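Local coordinates for F5/8 type C domain protein (Bacteroides ovatus, PDB 4ZRX) that is a putative alpha-L-fucosidase that probably removes fucose from glycans and joins a TIM-barrel family region to an F5/8 type C domain, at residues D313-F316 / Q317-Y321; E347-D350 / Y351-Q354. All coordinates share one frame; numbering follows the deposited sequence.

Contact 1: D313-F316 / Q317-Y321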
loop_
_atom_site.group_PDB
_atom_site.type_symbol
_atom_site.label_atom_id
_atom_site.label_comp_id
_atom_site.label_asym_id
_atom_site.label_seq_id
_atom_site.Cartn_x
_atom_site.Cartn_y
_atom_site.Cartn_z
ATOM N N ASP A 313 -7.755 -1.891 4.773
ATOM C CA ASP A 313 -7.345 -0.553 5.206
ATOM C C ASP A 313 -6.486 0.101 4.158
ATOM O O ASP A 313 -6.644 1.310 3.874
ATOM C CB ASP A 313 -6.671 -0.528 6.560
ATOM C CG ASP A 313 -7.630 -0.890 7.726
ATOM O OD1 ASP A 313 -8.882 -0.724 7.648
ATOM O OD2 ASP A 313 -7.074 -1.357 8.738
ATOM N N ILE A 314 -5.552 -0.660 3.598
ATOM C CA ILE A 314 -4.772 -0.116 2.465
ATOM C C ILE A 314 -5.670 0.339 1.338
ATOM O O ILE A 314 -5.460 1.429 0.802
ATOM C CB ILE A 314 -3.691 -1.142 1.984
ATOM C CG1 ILE A 314 -2.567 -1.213 3.029
ATOM C CG2 ILE A 314 -3.095 -0.752 0.642
ATOM C CD1 ILE A 314 -1.670 -2.403 2.899
ATOM N N TYR A 315 -6.624 -0.460 0.908
ATOM C CA TYR A 315 -7.550 -0.100 -0.146
ATOM C C TYR A 315 -8.248 1.222 0.138
ATOM O O TYR A 315 -8.253 2.150 -0.680
ATOM C CB TYR A 315 -8.518 -1.279 -0.360
ATOM C CG TYR A 315 -9.473 -1.057 -1.477
ATOM C CD1 TYR A 315 -9.115 -1.279 -2.818
ATOM C CD2 TYR A 315 -10.728 -0.557 -1.213
ATOM C CE1 TYR A 315 -9.993 -1.046 -3.864
ATOM C CE2 TYR A 315 -11.644 -0.375 -2.267
ATOM C CZ TYR A 315 -11.249 -0.586 -3.579
ATOM O OH TYR A 315 -12.132 -0.383 -4.627
ATOM N N PHE A 316 -8.783 1.342 1.331
ATOM C CA PHE A 316 -9.451 2.592 1.718
ATOM C C PHE A 316 -8.537 3.790 1.809
ATOM O O PHE A 316 -8.999 4.888 1.614
ATOM C CB PHE A 316 -10.298 2.384 2.983
ATOM C CG PHE A 316 -11.527 1.533 2.729
ATOM C CD1 PHE A 316 -12.571 2.044 1.984
ATOM C CD2 PHE A 316 -11.652 0.278 3.266
ATOM C CE1 PHE A 316 -13.671 1.294 1.706
ATOM C CE2 PHE A 316 -12.751 -0.481 3.008
ATOM C CZ PHE A 316 -13.772 0.014 2.254
ATOM N N GLN A 317 -7.252 3.576 2.073
ATOM C CA GLN A 317 -6.292 4.627 2.133
ATOM C C GLN A 317 -5.481 4.818 0.842
ATOM O O GLN A 317 -4.468 5.516 0.844
ATOM C CB GLN A 317 -5.325 4.374 3.287
ATOM C CG GLN A 317 -5.992 4.391 4.705
ATOM C CD GLN A 317 -4.974 3.813 5.719
ATOM O OE1 GLN A 317 -4.705 2.618 5.729
ATOM N NE2 GLN A 317 -4.325 4.630 6.369
ATOM N N SER A 318 -5.918 4.164 -0.215
ATOM C CA SER A 318 -5.333 4.301 -1.525
ATOM C C SER A 318 -6.412 4.635 -2.528
ATOM O O SER A 318 -6.579 5.809 -2.870
ATOM C CB SER A 318 -4.513 3.076 -1.925
ATOM O OG SER A 318 -5.233 1.866 -1.802
ATOM N N VAL A 319 -7.132 3.642 -3.024
ATOM C CA VAL A 319 -8.243 3.861 -3.918
ATOM C C VAL A 319 -9.237 4.841 -3.269
ATOM O O VAL A 319 -9.770 5.724 -3.926
ATOM C CB VAL A 319 -8.922 2.556 -4.254
ATOM C CG1 VAL A 319 -10.151 2.765 -5.122
ATOM C CG2 VAL A 319 -7.901 1.692 -4.997
ATOM N N GLY A 320 -9.448 4.693 -1.965
ATOM C CA GLY A 320 -10.301 5.625 -1.253
ATOM C C GLY A 320 -9.733 6.990 -0.935
ATOM O O GLY A 320 -10.459 7.828 -0.369
ATOM N N TYR A 321 -8.452 7.210 -1.236
ATOM C CA TYR A 321 -7.745 8.451 -1.024
ATOM C C TYR A 321 -7.221 9.001 -2.360
ATOM O O TYR A 321 -6.192 9.685 -2.401
ATOM C CB TYR A 321 -6.562 8.249 -0.079
ATOM C CG TYR A 321 -6.835 8.149 1.419
ATOM C CD1 TYR A 321 -8.120 8.181 1.974
ATOM C CD2 TYR A 321 -5.740 8.101 2.293
ATOM C CE1 TYR A 321 -8.298 8.093 3.360
ATOM C CE2 TYR A 321 -5.917 8.016 3.684
ATOM C CZ TYR A 321 -7.183 8.001 4.178
ATOM O OH TYR A 321 -7.422 7.898 5.546
#

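Contact 2: E347-D350 / Y351-Q354. With EDO (1,2-ethanediol), chain G.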
loop_
_atom_site.group_PDB
_atom_site.type_symbol
_atom_site.label_atom_id
_atom_site.label_comp_id
_atom_site.label_asym_id
_atom_site.label_seq_id
_atom_site.Cartn_x
_atom_site.Cartn_y
_atom_site.Cartn_z
ATOM N N GLU A 347 -9.943 -13.758 -0.528
ATOM C CA GLU A 347 -10.616 -13.114 0.626
ATOM C C GLU A 347 -10.803 -11.618 0.420
ATOM O O GLU A 347 -11.840 -11.073 0.761
ATOM C CB GLU A 347 -9.874 -13.358 1.911
ATOM C CG GLU A 347 -9.982 -14.824 2.387
ATOM C CD GLU A 347 -9.006 -15.152 3.523
ATOM O OE1 GLU A 347 -8.264 -14.237 4.009
ATOM O OE2 GLU A 347 -9.019 -16.346 3.962
ATOM N N PHE A 348 -9.773 -10.963 -0.111
ATOM C CA PHE A 348 -9.795 -9.530 -0.330
ATOM C C PHE A 348 -10.793 -9.204 -1.427
ATOM O O PHE A 348 -11.580 -8.264 -1.311
ATOM C CB PHE A 348 -8.371 -9.118 -0.629
ATOM C CG PHE A 348 -8.119 -7.641 -0.874
ATOM C CD1 PHE A 348 -8.802 -6.629 -0.184
ATOM C CD2 PHE A 348 -7.082 -7.267 -1.736
ATOM C CE1 PHE A 348 -8.496 -5.310 -0.387
ATOM C CE2 PHE A 348 -6.794 -5.936 -1.982
ATOM C CZ PHE A 348 -7.485 -4.936 -1.288
ATOM N N ALA A 349 -10.761 -9.984 -2.515
ATOM C CA ALA A 349 -11.697 -9.775 -3.611
ATOM C C ALA A 349 -13.141 -10.021 -3.144
ATOM O O ALA A 349 -14.039 -9.278 -3.491
ATOM C CB ALA A 349 -11.374 -10.687 -4.817
ATOM N N ASP A 350 -13.365 -11.058 -2.356
ATOM C CA ASP A 350 -14.711 -11.351 -1.878
ATOM C C ASP A 350 -15.197 -10.223 -0.963
ATOM O O ASP A 350 -16.360 -9.807 -1.029
ATOM C CB ASP A 350 -14.745 -12.668 -1.103
ATOM C CG ASP A 350 -14.607 -13.890 -1.981
ATOM O OD1 ASP A 350 -14.693 -13.827 -3.214
ATOM O OD2 ASP A 350 -14.386 -14.962 -1.387
ATOM N N TYR A 351 -14.307 -9.683 -0.127
ATOM C CA TYR A 351 -14.678 -8.570 0.753
ATOM C C TYR A 351 -15.082 -7.307 -0.030
ATOM O O TYR A 351 -16.099 -6.688 0.273
ATOM C CB TYR A 351 -13.561 -8.273 1.720
ATOM C CG TYR A 351 -13.919 -7.185 2.671
ATOM C CD1 TYR A 351 -14.787 -7.425 3.695
ATOM C CD2 TYR A 351 -13.441 -5.887 2.500
ATOM C CE1 TYR A 351 -15.177 -6.393 4.552
ATOM C CE2 TYR A 351 -13.806 -4.872 3.347
ATOM C CZ TYR A 351 -14.686 -5.121 4.363
ATOM O OH TYR A 351 -15.097 -4.095 5.251
ATOM N N ARG A 352 -14.290 -6.941 -1.005
ATOM C CA ARG A 352 -14.637 -5.789 -1.865
ATOM C C ARG A 352 -15.945 -6.051 -2.604
ATOM O O ARG A 352 -16.767 -5.153 -2.702
ATOM C CB ARG A 352 -13.549 -5.495 -2.820
ATOM C CG ARG A 352 -12.231 -5.088 -2.129
ATOM C CD ARG A 352 -11.314 -4.365 -3.059
ATOM N NE ARG A 352 -11.211 -5.072 -4.341
ATOM C CZ ARG A 352 -10.501 -6.144 -4.587
ATOM N NH1 ARG A 352 -9.610 -6.578 -3.714
ATOM N NH2 ARG A 352 -10.616 -6.718 -5.778
ATOM N N GLN A 353 -16.108 -7.245 -3.155
ATOM C CA GLN A 353 -17.330 -7.536 -3.894
ATOM C C GLN A 353 -18.564 -7.375 -2.992
ATOM O O GLN A 353 -19.557 -6.782 -3.395
ATOM C CB GLN A 353 -17.320 -8.939 -4.548
ATOM C CG GLN A 353 -18.575 -9.207 -5.521
ATOM C CD GLN A 353 -19.941 -9.583 -4.864
ATOM O OE1 GLN A 353 -21.033 -9.308 -5.433
ATOM N NE2 GLN A 353 -19.910 -10.204 -3.695
ATOM N N GLN A 354 -18.510 -7.944 -1.791
ATOM C CA GLN A 354 -19.613 -7.888 -0.836
ATOM C C GLN A 354 -19.880 -6.441 -0.424
ATOM O O GLN A 354 -21.032 -6.008 -0.321
ATOM C CB GLN A 354 -19.279 -8.732 0.412
ATOM C CG GLN A 354 -19.239 -10.233 0.148
ATOM C CD GLN A 354 -18.326 -11.066 1.102
ATOM O OE1 GLN A 354 -17.798 -10.577 2.119
ATOM N NE2 GLN A 354 -18.103 -12.324 0.730
HETATM C C1 EDO G . -14.940 -3.685 -6.223
HETATM O O1 EDO G . -14.984 -5.081 -5.904
HETATM C C2 EDO G . -13.604 -3.133 -5.730
HETATM O O2 EDO G . -12.482 -3.710 -6.406
#

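Contact 1: D313-F316 / Q317-Y321
Tyr-315 holds CG anti to its backbone N (chi1 -177°), which sets the ring beside Val-319, just after helix 308-316 ends. Ser-318 instead holds OG between its backbone N and carbonyl carbon (chi1 53°), where it can turn back to the helix. Val-319 lies over one ring face of Tyr-315. Its CB is 4.0 Å from the ring centroid, offset toward the rim, in a CH-pi contact. CG2 of Val-319 reaches Tyr-315 CE1 at 3.6 Å, and CG1 packs against the hydroxyl end of the ring. The two side chains meet at a slant.

Ser-318 OG gives a hydrogen bond to Ile-314 O at 2.7 Å, coming from above the carbonyl plane. Gln-317 N bonds to Asp-313 O at 3.0 Å, the last regular helical step here, and weakly to Ile-314 O. Tyr-315 O takes two backbone donors. Gly-320 N arrives nearly straight and in the carbonyl plane, at 3.1 Å and 171°. Ser-318 N comes from well above that plane. A type I beta turn from Ser-318 to Tyr-321 carries the chain onward. Gly-320 CA lies 3.2 Å from Phe-316 O in a CA-H...O contact.

Strand 427-431 lies alongside: Met-428 touches both Tyr-315 and Val-319 and shares a backbone bond with Gly-320. Asp-313 forms salt bridges to Lys-309 and Arg-430.

The chemistry is that of a helix end. Asp-313 O keeps its helical donor, Gln-317 N. Ile-314 O is met by the hydroxyl of Ser-318 and weakly by Gln-317 N, and Tyr-315 O by the backbone N-H groups of Ser-318 and Gly-320. The chain can thus leave the helix within a largely buried setting.

Contact 2: E347-D350 / Y351-Q354
Arg-352 NE gives the shortest polar bond, 2.8 Å to O2 of 1,2-ethanediol, while the same guanidinium stands over the ring of Phe-348. The bond is nearly straight (168°). The diol lies at the guanidinium edge and probably came from the crystallisation liquor.

Arg-352 NH1 sits 3.2 Å above the Phe-348 ring plane, over its centre. CZ is 4.4 Å from the ring centroid, almost on the ring normal, so this is a cation-pi pair. The guanidinium and ring planes are 80° apart. The group therefore stands end-on to the ring and does not lie flat on it. A bend at chi3 (-47°) turns the arginine chain back toward Phe-348. One guanidinium face rests on the backbone of Ala-349, with CZ 3.9 Å from Ala-349 CA. NH2 is taken by Ala-87 O, beyond helix 77-86. A leucine in place of Arg-352 would probably leave the Phe-348 face without its cation and Ala-87 O without this donor.

Regular backbone bonds run beneath. Arg-352 N meets Phe-348 O at 3.0 Å, and Gln-353 N meets Ala-349 O at 2.9 Å. Tyr-351 packs on another side of the helix, where its hydroxyl bonds to Glu-461 O.

An aromatic and an arginine four residues apart make an i to i+4 cation-pi pair on an alpha helix. Helix 339-356 follows strand 324-328, which pairs parallel with 44-48; this is consistent with an outer helix of the TIM barrel expected for the family.

How the contacts relate
Contact 1 is the more buried, with its centre about 8 Å from the centre of the chain; contact 2 is partly buried, about 17 Å from it. Their centres are about 14 Å apart and they touch: Tyr-315 CE1 packs on Arg-352 CD at 3.7 Å, and Tyr-315 CB meets Phe-348 CZ at 3.9 Å. These side chains help pack helix 308-316 against helix 339-356. The chemistry differs with place. Contact 1 ends a helix, mixing one regular helical bond with loop N-H bonds and one serine hydroxyl. Contact 2 lies within a continuing helix, with a regular backbone and a charged side chain folded back along the helix over Phe-348.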